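Local coordinates for protein ribonucleoside-diphosphate reductase small chain 2 (Saccharomyces cerevisiae, PDB 1JK0) that provides, with its partner small subunit and the large subunits, the deoxyribonucleotides for DNA synthesis, and is required for the partner small subunit to fold and assemble properly, at residues I40-Y49 against N110-F119; L64-Q72 against S132-K140. All coordinates share one frame; numbering follows the deposited sequence.

Contact 1: I40-Y49 against N110-F119; sequences IKYHEIWAAY and NPEGKSFYGF
Glu112 reaches across from the first turn of helix 111-119 to the backbone of Lys41 and Tyr42, just ahead of helix 43-49. Its CB lies against Ile45 CG1, a buried side chain that also packs on helix 207-232. CG comes next, 3.9 Å from Trp46 CE3, with the carboxylate plane almost perpendicular to the indole. A bend at chi2 (97°) then carries CD toward the start of the neighbouring helix, to the edge of the Tyr42 ring. There OE1 accepts two backbone N-H groups: Lys41 N at 2.9 Å, nearly in line with the C-O bond, and Tyr42 N at 3.0 Å, from above the carboxylate plane. OE2 takes a longer bond from Asn110 ND2 (3.3 Å) and forms a salt bridge with Arg34, so both oxygens of this buried acid are engaged. The Asn110 amide stacks over a face of the Tyr42 ring, their planes 22° apart. Further along, Ser115 CB sits squarely over the Tyr49 ring, 3.8 Å from its centroid, while Ser115 OG turns back to Pro111 O. Ala48 CB meets Phe116 CD2 at 4.0 Å, and Tyr49 and Phe119 also pack on an adjoining chain of another protein. Two helices running nearly parallel, 25° between axes 8.4 Å apart, belong to the ferritin-like helical fold of reductase small chains.

Contact 2: L64-Q72 against S132-K140; sequences LAKDTEDFQ and SMMVDAFFK
Met133 and Met134 meet Leu64 where helix 111-138 of the ferritin-like fold nears its end, and a cluster of three phenylalanines follows. Met133 CB lies 4.0 Å from Leu64 CD1. Met134 takes the other branch: its CE reaches Leu64 CD2, the two side chains crossing at about a right angle, and the Met134 side chain also comes within about 5 Å of that of Tyr131, the predicted active-site residue. One turn on, Ala137 CB faces Thr68 OG1 at 4.0 Å; that hydroxyl bonds Leu64 O at 3.2 Å, tying the loop to itself. Phe138 then fills the middle. With CG anti to its carbonyl carbon (chi1 -61°), its ring lies between loop and helix: Thr68 OG1 and Asp67 OD2 come at its edge, the latter 3.6 Å from CZ, and the other Asp67 oxygen is held by Gly208 N. Over one face lies Phe71 in an offset stack, planes 17° apart and centroids separated by 5.0 Å, while Phe138 CB sits over a face of the Phe71 ring, a CH-pi contact. A leucine in place of Phe71 takes away the stack and the ring atoms that meet Phe139, and would probably leave the rings of Phe138 and Phe139 freer to turn. Phe139 ends the walk: Phe71 CZ stands over one face of its ring, 3.5 Å from CE1.

In the fold
From the N terminus, the chain first passes through 40-49, entering helix 43-54, and then through the loop 64-72 before helix 78-89. After helix 101-107 it reaches 110-119, where contact 1 closes a loop of 60 intervening residues, partly unmodelled at 91-99. Helix 111-138 then runs on to 132-140, and contact 2 closes a second loop of 59 residues back to 64-72. The two loops cross, since their segments alternate along the chain. Both contacts use helix 111-138 but at its two ends, with centres 37 Å apart and nearest atoms about 17 Å apart. One fastens its beginning to helix 43-54, the other its end to the connection leading into helix 78-89.

Contact 1: I40-Y49 against N110-F119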
loop_
_atom_site.group_PDB
_atom_site.type_symbol
_atom_site.label_atom_id
_atom_site.label_comp_id
_atom_site.label_asym_id
_atom_site.label_seq_id
_atom_site.Cartn_x
_atom_site.Cartn_y
_atom_site.Cartn_z
ATOM N N ILE B 40 -18.248 -10.223 -1.977
ATOM C CA ILE B 40 -18.243 -9.024 -1.142
ATOM C C ILE B 40 -19.233 -8.974 0.017
ATOM O O ILE B 40 -20.436 -9.159 -0.179
ATOM C CB ILE B 40 -18.428 -7.735 -1.985
ATOM C CG1 ILE B 40 -17.104 -7.340 -2.628
ATOM C CG2 ILE B 40 -18.858 -6.572 -1.105
ATOM C CD1 ILE B 40 -16.920 -7.852 -4.024
ATOM N N LYS B 41 -18.718 -8.693 1.216
ATOM C CA LYS B 41 -19.564 -8.600 2.397
ATOM C C LYS B 41 -19.956 -7.155 2.706
ATOM O O LYS B 41 -20.985 -6.915 3.342
ATOM C CB LYS B 41 -18.872 -9.200 3.614
ATOM C CG LYS B 41 -19.818 -9.405 4.797
ATOM C CD LYS B 41 -19.071 -9.794 6.076
ATOM C CE LYS B 41 -20.038 -10.259 7.148
ATOM N NZ LYS B 41 -20.731 -11.533 6.789
ATOM N N TYR B 42 -19.140 -6.197 2.268
ATOM C CA TYR B 42 -19.429 -4.785 2.510
ATOM C C TYR B 42 -19.620 -4.020 1.207
ATOM O O TYR B 42 -18.764 -3.211 0.805
ATOM C CB TYR B 42 -18.311 -4.138 3.322
ATOM C CG TYR B 42 -18.178 -4.718 4.707
ATOM C CD1 TYR B 42 -17.340 -5.804 4.941
ATOM C CD2 TYR B 42 -18.927 -4.213 5.777
ATOM C CE1 TYR B 42 -17.247 -6.387 6.209
ATOM C CE2 TYR B 42 -18.843 -4.787 7.054
ATOM C CZ TYR B 42 -18.000 -5.881 7.262
ATOM O OH TYR B 42 -17.932 -6.496 8.497
ATOM N N HIS B 43 -20.776 -4.251 0.584
ATOM C CA HIS B 43 -21.126 -3.644 -0.695
ATOM C C HIS B 43 -20.990 -2.137 -0.739
ATOM O O HIS B 43 -20.485 -1.578 -1.703
ATOM C CB HIS B 43 -22.545 -4.050 -1.077
ATOM C CG HIS B 43 -22.736 -5.530 -1.178
ATOM N ND1 HIS B 43 -22.042 -6.308 -2.076
ATOM C CD2 HIS B 43 -23.513 -6.381 -0.466
ATOM C CE1 HIS B 43 -22.378 -7.576 -1.912
ATOM N NE2 HIS B 43 -23.271 -7.646 -0.941
ATOM N N GLU B 44 -21.453 -1.492 0.317
ATOM C CA GLU B 44 -21.416 -0.043 0.442
ATOM C C GLU B 44 -20.010 0.545 0.403
ATOM O O GLU B 44 -19.722 1.369 -0.465
ATOM C CB GLU B 44 -22.117 0.392 1.738
ATOM C CG GLU B 44 -22.514 -0.757 2.702
ATOM C CD GLU B 44 -21.339 -1.565 3.267
ATOM O OE1 GLU B 44 -21.256 -1.724 4.494
ATOM O OE2 GLU B 44 -20.500 -2.047 2.502
ATOM N N ILE B 45 -19.132 0.143 1.325
ATOM C CA ILE B 45 -17.783 0.705 1.305
ATOM C C ILE B 45 -17.047 0.304 0.029
ATOM O O ILE B 45 -16.238 1.085 -0.476
ATOM C CB ILE B 45 -16.932 0.321 2.563
ATOM C CG1 ILE B 45 -16.679 -1.170 2.602
ATOM C CG2 ILE B 45 -17.653 0.719 3.841
ATOM C CD1 ILE B 45 -16.049 -1.618 3.905
ATOM N N TRP B 46 -17.351 -0.884 -0.508
ATOM C CA TRP B 46 -16.706 -1.367 -1.746
ATOM C C TRP B 46 -17.054 -0.452 -2.920
ATOM O O TRP B 46 -16.177 -0.074 -3.703
ATOM C CB TRP B 46 -17.139 -2.814 -2.066
ATOM C CG TRP B 46 -16.425 -3.527 -3.237
ATOM C CD1 TRP B 46 -17.032 -4.118 -4.328
ATOM C CD2 TRP B 46 -15.030 -3.857 -3.348
ATOM N NE1 TRP B 46 -16.108 -4.798 -5.091
ATOM C CE2 TRP B 46 -14.873 -4.654 -4.516
ATOM C CE3 TRP B 46 -13.900 -3.569 -2.578
ATOM C CZ2 TRP B 46 -13.629 -5.158 -4.921
ATOM C CZ3 TRP B 46 -12.656 -4.080 -2.991
ATOM C CH2 TRP B 46 -12.539 -4.863 -4.148
ATOM N N ALA B 47 -18.334 -0.104 -3.042
ATOM C CA ALA B 47 -18.777 0.773 -4.118
ATOM C C ALA B 47 -18.128 2.131 -3.891
ATOM O O ALA B 47 -17.848 2.862 -4.841
ATOM C CB ALA B 47 -20.281 0.897 -4.118
ATOM N N ALA B 48 -17.879 2.472 -2.629
ATOM C CA ALA B 48 -17.223 3.744 -2.345
ATOM C C ALA B 48 -15.788 3.667 -2.870
ATOM O O ALA B 48 -15.290 4.612 -3.476
ATOM C CB ALA B 48 -17.223 4.028 -0.853
ATOM N N TYR B 49 -15.127 2.536 -2.632
ATOM C CA TYR B 49 -13.752 2.355 -3.093
ATOM C C TYR B 49 -13.688 2.369 -4.624
ATOM O O TYR B 49 -12.824 3.030 -5.199
ATOM C CB TYR B 49 -13.158 1.055 -2.529
ATOM C CG TYR B 49 -11.888 0.613 -3.218
ATOM C CD1 TYR B 49 -10.732 1.393 -3.168
ATOM C CD2 TYR B 49 -11.858 -0.574 -3.970
ATOM C CE1 TYR B 49 -9.572 1.004 -3.859
ATOM C CE2 TYR B 49 -10.721 -0.973 -4.658
ATOM C CZ TYR B 49 -9.578 -0.179 -4.604
ATOM O OH TYR B 49 -8.454 -0.559 -5.299
ATOM N N ASN B 110 -11.555 -5.132 7.414
ATOM C CA ASN B 110 -12.014 -5.779 6.188
ATOM C C ASN B 110 -11.301 -5.246 4.942
ATOM O O ASN B 110 -10.882 -4.083 4.889
ATOM C CB ASN B 110 -13.537 -5.695 6.036
ATOM C CG ASN B 110 -14.046 -4.285 5.975
ATOM O OD1 ASN B 110 -14.330 -3.677 7.003
ATOM N ND2 ASN B 110 -14.167 -3.745 4.765
ATOM N N PRO B 111 -11.158 -6.103 3.914
ATOM C CA PRO B 111 -10.493 -5.776 2.648
ATOM C C PRO B 111 -11.139 -4.596 1.952
ATOM O O PRO B 111 -10.458 -3.774 1.339
ATOM C CB PRO B 111 -10.650 -7.050 1.824
ATOM C CG PRO B 111 -11.063 -8.111 2.828
ATOM C CD PRO B 111 -11.905 -7.366 3.790
ATOM N N GLU B 112 -12.461 -4.518 2.033
ATOM C CA GLU B 112 -13.174 -3.429 1.393
ATOM C C GLU B 112 -12.668 -2.084 1.942
ATOM O O GLU B 112 -12.118 -1.276 1.193
ATOM C CB GLU B 112 -14.690 -3.595 1.607
ATOM C CG GLU B 112 -15.342 -4.807 0.880
ATOM C CD GLU B 112 -15.513 -6.071 1.759
ATOM O OE1 GLU B 112 -16.389 -6.911 1.422
ATOM O OE2 GLU B 112 -14.769 -6.237 2.765
ATOM N N GLY B 113 -12.820 -1.862 3.251
ATOM C CA GLY B 113 -12.375 -0.617 3.868
ATOM C C GLY B 113 -10.897 -0.282 3.731
ATOM O O GLY B 113 -10.529 0.852 3.402
ATOM N N LYS B 114 -10.027 -1.250 3.981
ATOM C CA LYS B 114 -8.602 -0.979 3.871
ATOM C C LYS B 114 -8.209 -0.624 2.447
ATOM O O LYS B 114 -7.229 0.074 2.226
ATOM C CB LYS B 114 -7.793 -2.175 4.353
ATOM C CG LYS B 114 -7.957 -2.471 5.811
ATOM C CD LYS B 114 -7.305 -3.800 6.157
ATOM C CE LYS B 114 -7.768 -4.289 7.520
ATOM N NZ LYS B 114 -7.322 -3.394 8.624
ATOM N N SER B 115 -8.957 -1.112 1.468
ATOM C CA SER B 115 -8.640 -0.769 0.092
ATOM C C SER B 115 -8.951 0.711 -0.122
ATOM O O SER B 115 -8.170 1.442 -0.746
ATOM C CB SER B 115 -9.459 -1.618 -0.874
ATOM O OG SER B 115 -9.157 -2.986 -0.674
ATOM N N PHE B 116 -10.085 1.158 0.411
ATOM C CA PHE B 116 -10.465 2.553 0.246
ATOM C C PHE B 116 -9.409 3.454 0.890
ATOM O O PHE B 116 -8.992 4.452 0.301
ATOM C CB PHE B 116 -11.848 2.828 0.860
ATOM C CG PHE B 116 -12.303 4.260 0.707
ATOM C CD1 PHE B 116 -11.697 5.282 1.427
ATOM C CD2 PHE B 116 -13.278 4.591 -0.222
ATOM C CE1 PHE B 116 -12.051 6.613 1.217
ATOM C CE2 PHE B 116 -13.636 5.914 -0.442
ATOM C CZ PHE B 116 -13.019 6.928 0.278
ATOM N N TYR B 117 -8.980 3.083 2.095
ATOM C CA TYR B 117 -7.983 3.851 2.832
ATOM C C TYR B 117 -6.622 3.884 2.158
ATOM O O TYR B 117 -5.981 4.938 2.095
ATOM C CB TYR B 117 -7.847 3.312 4.265
ATOM C CG TYR B 117 -8.915 3.860 5.187
ATOM C CD1 TYR B 117 -9.306 5.202 5.094
ATOM C CD2 TYR B 117 -9.525 3.057 6.148
ATOM C CE1 TYR B 117 -10.269 5.727 5.922
ATOM C CE2 TYR B 117 -10.500 3.584 6.995
ATOM C CZ TYR B 117 -10.867 4.921 6.879
ATOM O OH TYR B 117 -11.808 5.488 7.725
ATOM N N GLY B 118 -6.180 2.732 1.661
ATOM C CA GLY B 118 -4.902 2.673 0.984
ATOM C C GLY B 118 -4.907 3.596 -0.225
ATOM O O GLY B 118 -3.864 4.144 -0.619
ATOM N N PHE B 119 -6.088 3.778 -0.810
ATOM C CA PHE B 119 -6.227 4.619 -1.985
ATOM C C PHE B 119 -6.182 6.070 -1.582
ATOM O O PHE B 119 -5.555 6.903 -2.247
ATOM C CB PHE B 119 -7.550 4.356 -2.678
ATOM C CG PHE B 119 -7.558 4.749 -4.112
ATOM C CD1 PHE B 119 -6.962 3.936 -5.057
ATOM C CD2 PHE B 119 -8.129 5.937 -4.518
ATOM C CE1 PHE B 119 -6.936 4.299 -6.401
ATOM C CE2 PHE B 119 -8.109 6.309 -5.868
ATOM C CZ PHE B 119 -7.507 5.486 -6.806
#

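Contact 2: L64-Q72 against S132-K140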
loop_
_atom_site.group_PDB
_atom_site.type_symbol
_atom_site.label_atom_id
_atom_site.label_comp_id
_atom_site.label_asym_id
_atom_site.label_seq_id
_atom_site.Cartn_x
_atom_site.Cartn_y
_atom_site.Cartn_z
ATOM N N LEU B 64 0.080 23.507 -15.704
ATOM C CA LEU B 64 0.269 24.780 -15.028
ATOM C C LEU B 64 0.950 25.741 -15.984
ATOM O O LEU B 64 1.045 26.938 -15.718
ATOM C CB LEU B 64 1.135 24.612 -13.787
ATOM C CG LEU B 64 0.527 23.823 -12.638
ATOM C CD1 LEU B 64 1.460 23.940 -11.437
ATOM C CD2 LEU B 64 -0.861 24.367 -12.312
ATOM N N ALA B 65 1.449 25.204 -17.090
ATOM C CA ALA B 65 2.102 26.041 -18.077
ATOM C C ALA B 65 0.985 26.920 -18.596
ATOM O O ALA B 65 -0.176 26.512 -18.590
ATOM C CB ALA B 65 2.681 25.186 -19.204
ATOM N N LYS B 66 1.322 28.123 -19.035
ATOM C CA LYS B 66 0.301 29.021 -19.542
ATOM C C LYS B 66 -0.860 29.124 -18.556
ATOM O O LYS B 66 -2.014 29.303 -18.943
ATOM C CB LYS B 66 -0.200 28.536 -20.908
ATOM C CG LYS B 66 0.664 28.987 -22.087
ATOM C CD LYS B 66 0.779 30.515 -22.145
ATOM C CE LYS B 66 -0.590 31.186 -22.154
ATOM N NZ LYS B 66 -0.484 32.669 -22.143
ATOM N N ASP B 67 -0.529 28.981 -17.280
ATOM C CA ASP B 67 -1.494 29.083 -16.185
ATOM C C ASP B 67 -0.819 30.009 -15.180
ATOM O O ASP B 67 -1.470 30.614 -14.333
ATOM C CB ASP B 67 -1.748 27.710 -15.540
ATOM C CG ASP B 67 -2.767 27.770 -14.406
ATOM O OD1 ASP B 67 -3.969 27.947 -14.687
ATOM O OD2 ASP B 67 -2.368 27.647 -13.230
ATOM N N THR B 68 0.503 30.101 -15.306
ATOM C CA THR B 68 1.348 30.934 -14.455
ATOM C C THR B 68 1.314 32.371 -14.968
ATOM O O THR B 68 1.826 33.289 -14.328
ATOM C CB THR B 68 2.817 30.447 -14.487
ATOM O OG1 THR B 68 2.868 29.043 -14.198
ATOM C CG2 THR B 68 3.654 31.201 -13.461
ATOM N N GLU B 69 0.718 32.554 -16.138
ATOM C CA GLU B 69 0.622 33.877 -16.728
ATOM C C GLU B 69 -0.323 34.689 -15.862
ATOM O O GLU B 69 -0.014 35.808 -15.463
ATOM C CB GLU B 69 0.058 33.793 -18.152
ATOM C CG GLU B 69 0.767 32.813 -19.080
ATOM C CD GLU B 69 2.237 33.135 -19.272
ATOM O OE1 GLU B 69 2.554 34.268 -19.699
ATOM O OE2 GLU B 69 3.078 32.252 -19.000
ATOM N N ASP B 70 -1.474 34.094 -15.565
ATOM C CA ASP B 70 -2.505 34.742 -14.768
ATOM C C ASP B 70 -2.197 34.815 -13.272
ATOM O O ASP B 70 -3.040 35.238 -12.481
ATOM C CB ASP B 70 -3.846 34.034 -15.000
ATOM C CG ASP B 70 -4.277 34.071 -16.459
ATOM O OD1 ASP B 70 -3.515 33.574 -17.315
ATOM O OD2 ASP B 70 -5.371 34.600 -16.749
ATOM N N PHE B 71 -0.994 34.410 -12.880
ATOM C CA PHE B 71 -0.598 34.462 -11.473
ATOM C C PHE B 71 0.061 35.801 -11.168
ATOM O O PHE B 71 -0.415 36.556 -10.318
ATOM C CB PHE B 71 0.382 33.333 -11.142
ATOM C CG PHE B 71 1.083 33.502 -9.819
ATOM C CD1 PHE B 71 0.366 33.486 -8.625
ATOM C CD2 PHE B 71 2.465 33.688 -9.768
ATOM C CE1 PHE B 71 1.016 33.652 -7.396
ATOM C CE2 PHE B 71 3.122 33.856 -8.547
ATOM C CZ PHE B 71 2.396 33.838 -7.360
ATOM N N GLN B 72 1.159 36.085 -11.871
ATOM C CA GLN B 72 1.900 37.329 -11.682
ATOM C C GLN B 72 1.078 38.562 -12.059
ATOM O O GLN B 72 1.530 39.694 -11.886
ATOM C CB GLN B 72 3.204 37.304 -12.493
ATOM C CG GLN B 72 4.275 36.326 -11.984
ATOM C CD GLN B 72 4.878 36.707 -10.623
ATOM O OE1 GLN B 72 5.892 36.144 -10.206
ATOM N NE2 GLN B 72 4.252 37.656 -9.931
ATOM N N SER B 132 2.914 21.322 -4.423
ATOM C CA SER B 132 4.305 21.734 -4.532
ATOM C C SER B 132 4.600 22.336 -5.903
ATOM O O SER B 132 5.181 23.414 -5.991
ATOM C CB SER B 132 5.236 20.552 -4.265
ATOM O OG SER B 132 5.168 20.136 -2.908
ATOM N N MET B 133 4.195 21.651 -6.969
ATOM C CA MET B 133 4.426 22.145 -8.325
ATOM C C MET B 133 3.993 23.595 -8.485
ATOM O O MET B 133 4.653 24.368 -9.172
ATOM C CB MET B 133 3.664 21.306 -9.346
ATOM C CG MET B 133 3.897 19.830 -9.227
ATOM S SD MET B 133 3.577 19.044 -10.784
ATOM C CE MET B 133 1.899 19.549 -11.062
ATOM N N MET B 134 2.876 23.956 -7.864
ATOM C CA MET B 134 2.371 25.318 -7.952
ATOM C C MET B 134 3.344 26.244 -7.230
ATOM O O MET B 134 3.743 27.288 -7.753
ATOM C CB MET B 134 0.973 25.391 -7.338
ATOM C CG MET B 134 0.059 24.294 -7.857
ATOM S SD MET B 134 -1.684 24.518 -7.492
ATOM C CE MET B 134 -2.338 24.657 -9.162
ATOM N N VAL B 135 3.733 25.842 -6.031
ATOM C CA VAL B 135 4.685 26.600 -5.237
ATOM C C VAL B 135 5.965 26.813 -6.065
ATOM O O VAL B 135 6.643 27.829 -5.925
ATOM C CB VAL B 135 5.010 25.833 -3.912
ATOM C CG1 VAL B 135 6.258 26.389 -3.258
ATOM C CG2 VAL B 135 3.828 25.935 -2.955
ATOM N N ASP B 136 6.268 25.862 -6.951
ATOM C CA ASP B 136 7.466 25.923 -7.790
ATOM C C ASP B 136 7.291 26.768 -9.068
ATOM O O ASP B 136 8.093 27.661 -9.350
ATOM C CB ASP B 136 7.896 24.496 -8.167
ATOM C CG ASP B 136 9.370 24.400 -8.533
ATOM O OD1 ASP B 136 10.224 24.459 -7.618
ATOM O OD2 ASP B 136 9.675 24.268 -9.737
ATOM N N ALA B 137 6.247 26.490 -9.840
ATOM C CA ALA B 137 6.005 27.222 -11.080
ATOM C C ALA B 137 5.607 28.666 -10.832
ATOM O O ALA B 137 5.773 29.530 -11.696
ATOM C CB ALA B 137 4.920 26.523 -11.891
ATOM N N PHE B 138 5.083 28.929 -9.646
ATOM C CA PHE B 138 4.633 30.267 -9.311
ATOM C C PHE B 138 5.655 31.086 -8.547
ATOM O O PHE B 138 6.187 32.066 -9.064
ATOM C CB PHE B 138 3.335 30.183 -8.509
ATOM C CG PHE B 138 2.200 29.527 -9.252
ATOM C CD1 PHE B 138 0.976 29.318 -8.627
ATOM C CD2 PHE B 138 2.343 29.148 -10.582
ATOM C CE1 PHE B 138 -0.086 28.746 -9.315
ATOM C CE2 PHE B 138 1.288 28.575 -11.276
ATOM C CZ PHE B 138 0.071 28.375 -10.640
ATOM N N PHE B 139 5.928 30.678 -7.315
ATOM C CA PHE B 139 6.866 31.387 -6.461
ATOM C C PHE B 139 8.311 30.966 -6.685
ATOM O O PHE B 139 9.104 30.902 -5.745
ATOM C CB PHE B 139 6.477 31.178 -5.000
ATOM C CG PHE B 139 5.046 31.529 -4.707
ATOM C CD1 PHE B 139 4.007 30.829 -5.311
ATOM C CD2 PHE B 139 4.736 32.580 -3.857
ATOM C CE1 PHE B 139 2.684 31.174 -5.077
ATOM C CE2 PHE B 139 3.418 32.934 -3.616
ATOM C CZ PHE B 139 2.388 32.230 -4.228
ATOM N N LYS B 140 8.646 30.686 -7.939
ATOM C CA LYS B 140 9.993 30.284 -8.322
ATOM C C LYS B 140 10.534 29.138 -7.477
ATOM O O LYS B 140 10.051 28.885 -6.374
ATOM C CB LYS B 140 10.944 31.476 -8.227
ATOM C CG LYS B 140 11.711 31.772 -9.512
ATOM C CD LYS B 140 12.417 30.532 -10.053
ATOM C CE LYS B 140 13.426 30.902 -11.122
ATOM N NZ LYS B 140 12.833 31.802 -12.152
#